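Local coordinates for conserved hypothetical protein BT1257 (Bacteroides thetaiotaomicron, PDB 2FG1), which is of unknown function but probably removes ADP-ribose from ADP-ribosylated thymidine in DNA by hydrolysis, at residues A[12-17]-A[36-41]; A[105-110]-A[139-144]; A[109-114]-A[147-152]. All coordinates share one frame; numbering follows the deposited sequence.

Interaction 1 of 3, residues A[12-17]-A[36-41]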
loop_
_atom_site.group_PDB
_atom_site.type_symbol
_atom_site.label_atom_id
_atom_site.label_comp_id
_atom_site.label_asym_id
_atom_site.label_seq_id
_atom_site.Cartn_x
_atom_site.Cartn_y
_atom_site.Cartn_z
ATOM N N ASP A 12 -13.563 5.280 -0.781
ATOM C CA ASP A 12 -12.925 4.448 0.215
ATOM C C ASP A 12 -12.218 3.353 -0.575
ATOM O O ASP A 12 -12.882 2.605 -1.296
ATOM C CB ASP A 12 -14.061 3.882 1.072
ATOM C CG ASP A 12 -13.617 2.881 2.119
ATOM O OD1 ASP A 12 -12.439 2.467 2.180
ATOM O OD2 ASP A 12 -14.514 2.505 2.910
ATOM N N ALA A 13 -10.894 3.263 -0.454
ATOM C CA ALA A 13 -10.128 2.286 -1.218
ATOM C C ALA A 13 -10.498 0.844 -0.862
ATOM O O ALA A 13 -10.187 -0.076 -1.622
ATOM C CB ALA A 13 -8.630 2.520 -1.061
ATOM N N THR A 14 -11.181 0.640 0.268
ATOM C CA THR A 14 -11.657 -0.717 0.607
ATOM C C THR A 14 -12.918 -1.088 -0.171
ATOM O O THR A 14 -13.386 -2.234 -0.087
ATOM C CB THR A 14 -11.877 -0.947 2.125
ATOM O OG1 THR A 14 -12.983 -0.167 2.577
ATOM C CG2 THR A 14 -10.630 -0.587 2.922
ATOM N N ALA A 15 -13.460 -0.125 -0.924
ATOM C CA ALA A 15 -14.578 -0.369 -1.830
ATOM C C ALA A 15 -14.152 0.045 -3.244
ATOM O O ALA A 15 -14.654 1.033 -3.790
ATOM C CB ALA A 15 -15.811 0.406 -1.383
ATOM N N PRO A 16 -13.183 -0.678 -3.829
ATOM C CA PRO A 16 -12.566 -0.195 -5.073
ATOM C C PRO A 16 -13.475 -0.281 -6.294
ATOM O O PRO A 16 -14.297 -1.203 -6.408
ATOM C CB PRO A 16 -11.361 -1.115 -5.238
ATOM C CG PRO A 16 -11.783 -2.398 -4.561
ATOM C CD PRO A 16 -12.577 -1.947 -3.372
ATOM N N ILE A 17 -13.328 0.687 -7.192
ATOM C CA ILE A 17 -14.173 0.800 -8.378
ATOM C C ILE A 17 -13.756 -0.140 -9.498
ATOM O O ILE A 17 -12.679 -0.732 -9.468
ATOM C CB ILE A 17 -14.169 2.250 -8.942
ATOM C CG1 ILE A 17 -12.786 2.616 -9.492
ATOM C CG2 ILE A 17 -14.675 3.233 -7.877
ATOM C CD1 ILE A 17 -12.753 3.843 -10.408
ATOM N N LYS A 36 -4.073 2.267 13.542
ATOM C CA LYS A 36 -4.364 3.671 13.221
ATOM C C LYS A 36 -4.555 3.856 11.728
ATOM O O LYS A 36 -3.780 3.328 10.937
ATOM C CB LYS A 36 -3.209 4.574 13.682
ATOM C CG LYS A 36 -2.845 4.450 15.152
ATOM C CD LYS A 36 -1.333 4.542 15.369
ATOM C CE LYS A 36 -0.885 5.947 15.725
ATOM N NZ LYS A 36 -1.322 6.331 17.101
ATOM N N GLY A 37 -5.579 4.614 11.350
ATOM C CA GLY A 37 -5.740 5.035 9.954
ATOM C C GLY A 37 -6.343 3.980 9.048
ATOM O O GLY A 37 -7.309 3.321 9.420
ATOM N N PHE A 38 -5.776 3.835 7.852
ATOM C CA PHE A 38 -6.381 2.988 6.820
ATOM C C PHE A 38 -6.562 1.535 7.268
ATOM O O PHE A 38 -7.533 0.886 6.879
ATOM C CB PHE A 38 -5.567 3.032 5.530
ATOM C CG PHE A 38 -6.199 2.277 4.393
ATOM C CD1 PHE A 38 -7.337 2.768 3.761
ATOM C CD2 PHE A 38 -5.651 1.082 3.948
ATOM C CE1 PHE A 38 -7.920 2.071 2.696
ATOM C CE2 PHE A 38 -6.228 0.390 2.895
ATOM C CZ PHE A 38 -7.357 0.884 2.265
ATOM N N VAL A 39 -5.648 1.036 8.092
ATOM C CA VAL A 39 -5.766 -0.349 8.571
ATOM C C VAL A 39 -7.086 -0.619 9.286
ATOM O O VAL A 39 -7.592 -1.742 9.272
ATOM C CB VAL A 39 -4.568 -0.795 9.451
ATOM C CG1 VAL A 39 -3.282 -0.870 8.628
ATOM C CG2 VAL A 39 -4.381 0.105 10.661
ATOM N N LEU A 40 -7.652 0.413 9.909
ATOM C CA LEU A 40 -8.930 0.258 10.586
ATOM C C LEU A 40 -10.064 0.062 9.579
ATOM O O LEU A 40 -10.984 -0.720 9.821
ATOM C CB LEU A 40 -9.219 1.452 11.499
ATOM C CG LEU A 40 -8.175 1.681 12.601
ATOM C CD1 LEU A 40 -8.597 2.832 13.509
ATOM C CD2 LEU A 40 -7.933 0.420 13.444
ATOM N N ALA A 41 -9.982 0.765 8.449
ATOM C CA ALA A 41 -10.943 0.571 7.370
ATOM C C ALA A 41 -10.830 -0.841 6.782
ATOM O O ALA A 41 -11.837 -1.492 6.515
ATOM C CB ALA A 41 -10.760 1.639 6.281
HETATM O O HOH W 1 -14.094 -0.449 5.454
#
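Thr14 meets Phe38 and Ala41 of segment 36-41 in two chemically distinct ways at once: its methyl packs directly on both residues, whereas its hydroxyl reaches Ala41 only through a water molecule. No direct hydrogen bond joins the two segments. The water gives one hydrogen to Thr14 OG1 and the other to Ala41 O, the second bond being the shorter at 2.7 Å. The hydroxyl is itself a donor to Asp12 OD1, at 2.7 Å, so a chain of hydrogen bonds links carboxylate, hydroxyl, water and carbonyl. Asp12 OD1 also takes the backbone N-H of Thr14 at 2.9 Å, which makes an Asx turn at the head of a type I turn from Asp12 to Ala15. Both donors approach that oxygen from above the same face of the carboxylate. With Thr14 OG1 lying between its backbone N and carbonyl carbon (chi1 68°), CG2 is left to face the helix, 3.6 Å from Phe38 CZ and 4.0 Å from Ala41 CB. Ala13 CB adds a second methyl, 3.8 Å from Phe38 CE1, and both methyls come at the ring obliquely. The ring reaches the turn because Phe38 CG extends opposite its own backbone N (chi1 -175°). Pro124 and Ile24 also touch the ring. The turn follows strand 7-10 and carries a Gly-Asp-x-Thr sequence, the kind that in related macro domains lines the ADP-ribose cleft. The chemistry implies a joint secured by methyl-to-ring packing: between 12-17 and 36-41 the polar link passes through one water, while Lys45, further along the helix, adds a direct bond to Thr14 O.

Interaction 2 of 3, residues A[105-110]-A[139-144]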
loop_
_atom_site.group_PDB
_atom_site.type_symbol
_atom_site.label_atom_id
_atom_site.label_comp_id
_atom_site.label_asym_id
_atom_site.label_seq_id
_atom_site.Cartn_x
_atom_site.Cartn_y
_atom_site.Cartn_z
ATOM N N GLN A 105 10.617 0.215 -3.361
ATOM C CA GLN A 105 10.922 -1.220 -3.448
ATOM C C GLN A 105 9.643 -2.048 -3.344
ATOM O O GLN A 105 9.445 -3.004 -4.106
ATOM C CB GLN A 105 11.944 -1.635 -2.389
ATOM C CG GLN A 105 12.333 -3.116 -2.463
ATOM C CD GLN A 105 13.471 -3.499 -1.544
ATOM O OE1 GLN A 105 13.669 -2.913 -0.478
ATOM N NE2 GLN A 105 14.251 -4.490 -1.970
ATOM N N CYS A 106 8.758 -1.668 -2.429
ATOM C CA CYS A 106 7.470 -2.342 -2.321
ATOM C C CYS A 106 6.697 -2.257 -3.629
ATOM O O CYS A 106 6.130 -3.250 -4.092
ATOM C CB CYS A 106 6.620 -1.701 -1.225
ATOM S SG CYS A 106 7.229 -1.866 0.471
ATOM N N LEU A 107 6.669 -1.066 -4.232
ATOM C CA LEU A 107 5.922 -0.861 -5.456
ATOM C C LEU A 107 6.519 -1.620 -6.639
ATOM O O LEU A 107 5.769 -2.022 -7.529
ATOM C CB LEU A 107 5.746 0.630 -5.764
ATOM C CG LEU A 107 4.781 1.356 -4.803
ATOM C CD1 LEU A 107 4.864 2.876 -4.994
ATOM C CD2 LEU A 107 3.350 0.872 -4.971
ATOM N N LYS A 108 7.834 -1.847 -6.636
ATOM C CA LYS A 108 8.437 -2.710 -7.660
ATOM C C LYS A 108 7.839 -4.126 -7.579
ATOM O O LYS A 108 7.562 -4.758 -8.608
ATOM C CB LYS A 108 9.957 -2.782 -7.493
ATOM C CG LYS A 108 10.738 -1.593 -8.062
ATOM C CD LYS A 108 12.245 -1.857 -8.028
ATOM C CE LYS A 108 13.046 -0.829 -8.808
ATOM N NZ LYS A 108 12.820 0.560 -8.362
ATOM N N GLU A 109 7.649 -4.619 -6.358
ATOM C CA GLU A 109 7.068 -5.955 -6.188
ATOM C C GLU A 109 5.579 -5.958 -6.557
ATOM O O GLU A 109 5.087 -6.907 -7.196
ATOM C CB GLU A 109 7.315 -6.503 -4.775
ATOM C CG GLU A 109 6.929 -7.982 -4.635
ATOM C CD GLU A 109 7.277 -8.582 -3.292
ATOM O OE1 GLU A 109 8.100 -8.003 -2.556
ATOM O OE2 GLU A 109 6.737 -9.665 -2.972
ATOM N N VAL A 110 4.862 -4.895 -6.189
ATOM C CA VAL A 110 3.473 -4.748 -6.599
ATOM C C VAL A 110 3.360 -4.698 -8.128
ATOM O O VAL A 110 2.426 -5.270 -8.699
ATOM C CB VAL A 110 2.827 -3.509 -5.952
ATOM C CG1 VAL A 110 1.447 -3.228 -6.542
ATOM C CG2 VAL A 110 2.740 -3.714 -4.428
ATOM N N GLU A 139 3.594 10.617 -5.217
ATOM C CA GLU A 139 2.918 10.520 -6.507
ATOM C C GLU A 139 3.907 10.203 -7.632
ATOM O O GLU A 139 3.610 9.398 -8.520
ATOM C CB GLU A 139 2.165 11.819 -6.817
ATOM C CG GLU A 139 1.333 11.737 -8.082
ATOM C CD GLU A 139 0.762 13.061 -8.525
ATOM O OE1 GLU A 139 1.422 14.096 -8.302
ATOM O OE2 GLU A 139 -0.337 13.056 -9.129
ATOM N N GLN A 140 5.079 10.823 -7.581
ATOM C CA GLN A 140 6.100 10.618 -8.614
ATOM C C GLN A 140 6.582 9.162 -8.603
ATOM O O GLN A 140 6.746 8.540 -9.657
ATOM C CB GLN A 140 7.254 11.601 -8.426
ATOM C CG GLN A 140 8.321 11.512 -9.521
ATOM C CD GLN A 140 7.782 11.806 -10.910
ATOM O OE1 GLN A 140 6.994 12.730 -11.102
ATOM N NE2 GLN A 140 8.232 11.031 -11.896
ATOM N N ILE A 141 6.783 8.603 -7.417
ATOM C CA ILE A 141 7.177 7.201 -7.296
ATOM C C ILE A 141 6.108 6.271 -7.878
ATOM O O ILE A 141 6.426 5.321 -8.616
ATOM C CB ILE A 141 7.477 6.826 -5.830
ATOM C CG1 ILE A 141 8.620 7.692 -5.278
ATOM C CG2 ILE A 141 7.818 5.339 -5.711
ATOM C CD1 ILE A 141 8.798 7.581 -3.753
ATOM N N ILE A 142 4.842 6.543 -7.566
ATOM C CA ILE A 142 3.723 5.767 -8.076
ATOM C C ILE A 142 3.638 5.853 -9.606
ATOM O O ILE A 142 3.419 4.829 -10.282
ATOM C CB ILE A 142 2.417 6.240 -7.412
ATOM C CG1 ILE A 142 2.425 5.893 -5.915
ATOM C CG2 ILE A 142 1.200 5.618 -8.107
ATOM C CD1 ILE A 142 1.443 6.712 -5.075
ATOM N N LYS A 143 3.815 7.049 -10.161
ATOM C CA LYS A 143 3.809 7.219 -11.610
ATOM C C LYS A 143 4.883 6.329 -12.227
ATOM O O LYS A 143 4.621 5.592 -13.181
ATOM C CB LYS A 143 4.071 8.675 -11.986
ATOM C CG LYS A 143 2.900 9.619 -11.804
ATOM C CD LYS A 143 3.341 11.045 -12.104
ATOM C CE LYS A 143 2.220 12.032 -11.848
ATOM N NZ LYS A 143 2.610 13.414 -12.245
ATOM N N GLU A 144 6.097 6.404 -11.692
ATOM C CA GLU A 144 7.215 5.678 -12.264
ATOM C C GLU A 144 7.042 4.167 -12.160
ATOM O O GLU A 144 7.316 3.445 -13.124
ATOM C CB GLU A 144 8.501 6.105 -11.579
ATOM C CG GLU A 144 8.865 7.538 -11.873
ATOM C CD GLU A 144 9.998 8.030 -11.012
ATOM O OE1 GLU A 144 10.628 7.220 -10.305
ATOM O OE2 GLU A 144 10.266 9.245 -11.051
#
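Helices 100-117 and 135-147 of the macro-domain alpha/beta/alpha fold pack against each other through a small apolar contact centred on Leu107. One methyl does the work: Leu107 CD1 lies 3.9 Å from Ile141 CG2 and 4.0 Å from Ile142 CG1. It therefore rests on two successive residues of the other helix, touching a methyl branch of one and the inner methylene of the other. The side chain of Leu107 crosses that of Ile141 at about a right angle. Ile141 CG2 points opposite the backbone N of its own residue (CG1 at chi1 -60°), which turns this branch to the leucine. Leu107, Ile141 and Ile142 are all buried. Leu146 and Glu145 also touch Leu107, and Met82 of strand 77-85 ties it to the sheet. The helices are pinned by charge as well, through salt bridges of Lys108 with Glu145 and of Arg104 with Glu144 OE1. The second oxygen of that carboxylate is used within helix 135-147: Gln140 NE2 donates to Glu144 OE2 at 2.8 Å with an N-H...O angle of 165°; the acceptor lies nearly in the amide plane of Gln140, and the donor meets Glu144 OE2 on the anti side, somewhat out of the carboxylate plane.

Interaction 3 of 3, residues A[109-114]-A[147-152]; sequences EVALFT and ITKEIA
Val110 O is gripped twice by Thr114, the residue that turns its methyl to Ile151: the backbone N binds it at 2.8 Å and, in the modelled conformer described, the hydroxyl OG1 at 2.9 Å. The first is the ordinary helical bond; the second comes from above the carbonyl plane, 39° out of it. In that conformer Thr114 OG1 sits beside its own backbone N (chi1 -65°), which lets it bend back to the preceding turn and leaves CG2 for the neighbouring loop. There the side chains of Thr114 and Ile151 meet, but their exact spacing is doubtful. Ile151 and Lys149, like Thr114, are modelled in two conformers, and what follows holds for one of them. Ile151 CD1 extends along the helix to Ala111, lying 3.9 Å from Ala111 O and 4.2 Å from Ala111 CB. Lys149 passes the same alanine at the margin, but its charge is paired with Glu145. Val121 of strand 120-123 touches both Thr114 and Ile151, so the contact lies against the central sheet. Glu150, with positive phi (64°), bends the chain out of helix 135-147: Glu150 N bonds to Ile147 O and Ile151 N to Leu146 O. Those two bonds define a Schellman motif, which here ends the helix and delivers Ile151 to the flank of helix 100-117 just before strand 153-157.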
loop_
_atom_site.group_PDB
_atom_site.type_symbol
_atom_site.label_atom_id
_atom_site.label_comp_id
_atom_site.label_asym_id
_atom_site.label_seq_id
_atom_site.Cartn_x
_atom_site.Cartn_y
_atom_site.Cartn_z
ATOM N N GLU A 109 7.649 -4.619 -6.358
ATOM C CA GLU A 109 7.068 -5.955 -6.188
ATOM C C GLU A 109 5.579 -5.958 -6.557
ATOM O O GLU A 109 5.087 -6.907 -7.196
ATOM C CB GLU A 109 7.315 -6.503 -4.775
ATOM C CG GLU A 109 6.929 -7.982 -4.635
ATOM C CD GLU A 109 7.277 -8.582 -3.292
ATOM O OE1 GLU A 109 8.100 -8.003 -2.556
ATOM O OE2 GLU A 109 6.737 -9.665 -2.972
ATOM N N VAL A 110 4.862 -4.895 -6.189
ATOM C CA VAL A 110 3.473 -4.748 -6.599
ATOM C C VAL A 110 3.360 -4.698 -8.128
ATOM O O VAL A 110 2.426 -5.270 -8.699
ATOM C CB VAL A 110 2.827 -3.509 -5.952
ATOM C CG1 VAL A 110 1.447 -3.228 -6.542
ATOM C CG2 VAL A 110 2.740 -3.714 -4.428
ATOM N N ALA A 111 4.301 -4.031 -8.798
ATOM C CA ALA A 111 4.263 -3.979 -10.260
ATOM C C ALA A 111 4.311 -5.387 -10.867
ATOM O O ALA A 111 3.528 -5.708 -11.760
ATOM C CB ALA A 111 5.386 -3.115 -10.801
ATOM N N LEU A 112 5.225 -6.224 -10.385
ATOM C CA LEU A 112 5.329 -7.592 -10.904
ATOM C C LEU A 112 4.061 -8.389 -10.630
ATOM O O LEU A 112 3.562 -9.093 -11.506
ATOM C CB LEU A 112 6.535 -8.304 -10.303
ATOM C CG LEU A 112 7.897 -7.696 -10.625
ATOM C CD1 LEU A 112 8.968 -8.342 -9.774
ATOM C CD2 LEU A 112 8.223 -7.849 -12.075
ATOM N N PHE A 113 3.537 -8.264 -9.418
ATOM C CA PHE A 113 2.336 -9.003 -9.034
ATOM C C PHE A 113 1.128 -8.583 -9.885
ATOM O O PHE A 113 0.378 -9.436 -10.389
ATOM C CB PHE A 113 2.060 -8.788 -7.539
ATOM C CG PHE A 113 0.868 -9.549 -7.011
ATOM C CD1 PHE A 113 1.039 -10.771 -6.373
ATOM C CD2 PHE A 113 -0.416 -9.030 -7.120
ATOM C CE1 PHE A 113 -0.063 -11.473 -5.862
ATOM C CE2 PHE A 113 -1.528 -9.729 -6.626
ATOM C CZ PHE A 113 -1.344 -10.947 -5.996
ATOM N N THR A 114 0.968 -7.275 -10.037
ATOM C CA THR A 114 -0.142 -6.702 -10.761
ATOM C C THR A 114 -0.074 -7.097 -12.248
ATOM O O THR A 114 -1.086 -7.485 -12.830
ATOM C CB THR A 114 -0.159 -5.176 -10.509
ATOM O OG1 THR A 114 -0.423 -4.942 -9.112
ATOM C CG2 THR A 114 -1.191 -4.480 -11.334
ATOM N N ILE A 147 2.174 3.475 -13.183
ATOM C CA ILE A 147 1.486 4.100 -14.314
ATOM C C ILE A 147 2.214 3.895 -15.642
ATOM O O ILE A 147 1.587 3.624 -16.669
ATOM C CB ILE A 147 1.273 5.608 -14.043
ATOM C CG1 ILE A 147 0.242 5.813 -12.932
ATOM C CG2 ILE A 147 0.879 6.372 -15.312
ATOM C CD1 ILE A 147 -1.175 5.352 -13.274
ATOM N N THR A 148 3.536 4.012 -15.626
ATOM C CA THR A 148 4.320 3.913 -16.858
ATOM C C THR A 148 4.331 2.514 -17.475
ATOM O O THR A 148 4.758 2.355 -18.633
ATOM C CB THR A 148 5.775 4.361 -16.636
ATOM O OG1 THR A 148 6.389 3.493 -15.678
ATOM C CG2 THR A 148 5.828 5.813 -16.162
ATOM N N LYS A 149 3.875 1.522 -16.710
ATOM C CA LYS A 149 3.775 0.146 -17.198
ATOM C C LYS A 149 2.345 -0.215 -17.551
ATOM O O LYS A 149 2.008 -1.388 -17.710
ATOM C CB LYS A 149 4.317 -0.830 -16.158
ATOM C CG LYS A 149 5.793 -0.684 -15.929
ATOM C CD LYS A 149 6.126 -0.967 -14.499
ATOM C CE LYS A 149 7.219 -0.023 -14.068
ATOM N NZ LYS A 149 7.761 -0.393 -12.746
ATOM N N GLU A 150 1.509 0.812 -17.672
ATOM C CA GLU A 150 0.103 0.664 -18.035
ATOM C C GLU A 150 -0.689 -0.105 -16.980
ATOM O O GLU A 150 -1.686 -0.765 -17.284
ATOM C CB GLU A 150 -0.043 0.098 -19.455
ATOM C CG GLU A 150 0.527 1.080 -20.483
ATOM C CD GLU A 150 0.555 0.569 -21.911
ATOM O OE1 GLU A 150 0.203 -0.603 -22.160
ATOM O OE2 GLU A 150 0.934 1.363 -22.793
ATOM N N ILE A 151 -0.256 0.020 -15.729
ATOM C CA ILE A 151 -1.047 -0.461 -14.604
ATOM C C ILE A 151 -1.899 0.703 -14.108
ATOM O O ILE A 151 -1.368 1.753 -13.712
ATOM C CB ILE A 151 -0.165 -0.981 -13.456
ATOM C CG1 ILE A 151 0.757 -2.104 -13.944
ATOM C CG2 ILE A 151 -1.039 -1.476 -12.293
ATOM C CD1 ILE A 151 1.943 -2.338 -13.044
ATOM N N ALA A 152 -3.216 0.532 -14.160
ATOM C CA ALA A 152 -4.139 1.567 -13.703
ATOM C C ALA A 152 -3.985 1.755 -12.195
ATOM O O ALA A 152 -3.810 0.789 -11.456
ATOM C CB ALA A 152 -5.576 1.206 -14.066
#

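Interactions 2 and 3 are neighbouring parts of one packing arrangement, with centres about 8 Å apart. Both use helix 100-117, sharing Glu109 and Val110. Their partner segments join where helix 135-147 runs into its capped end, through a probable hydrogen bond from Thr148 N to Lys143 O at 3.1 Å. Interaction 1 stands apart: its centre is about 19 Å from that of interaction 2, across the middle of the chain, and about 20 Å from that of interaction 3. By analogy with related macro domains, interaction 1 is the contact probably nearest the ADP-ribose cleft, while interaction 2 joins two helices and interaction 3 joins helix 100-117 to the loop before strand 153-157.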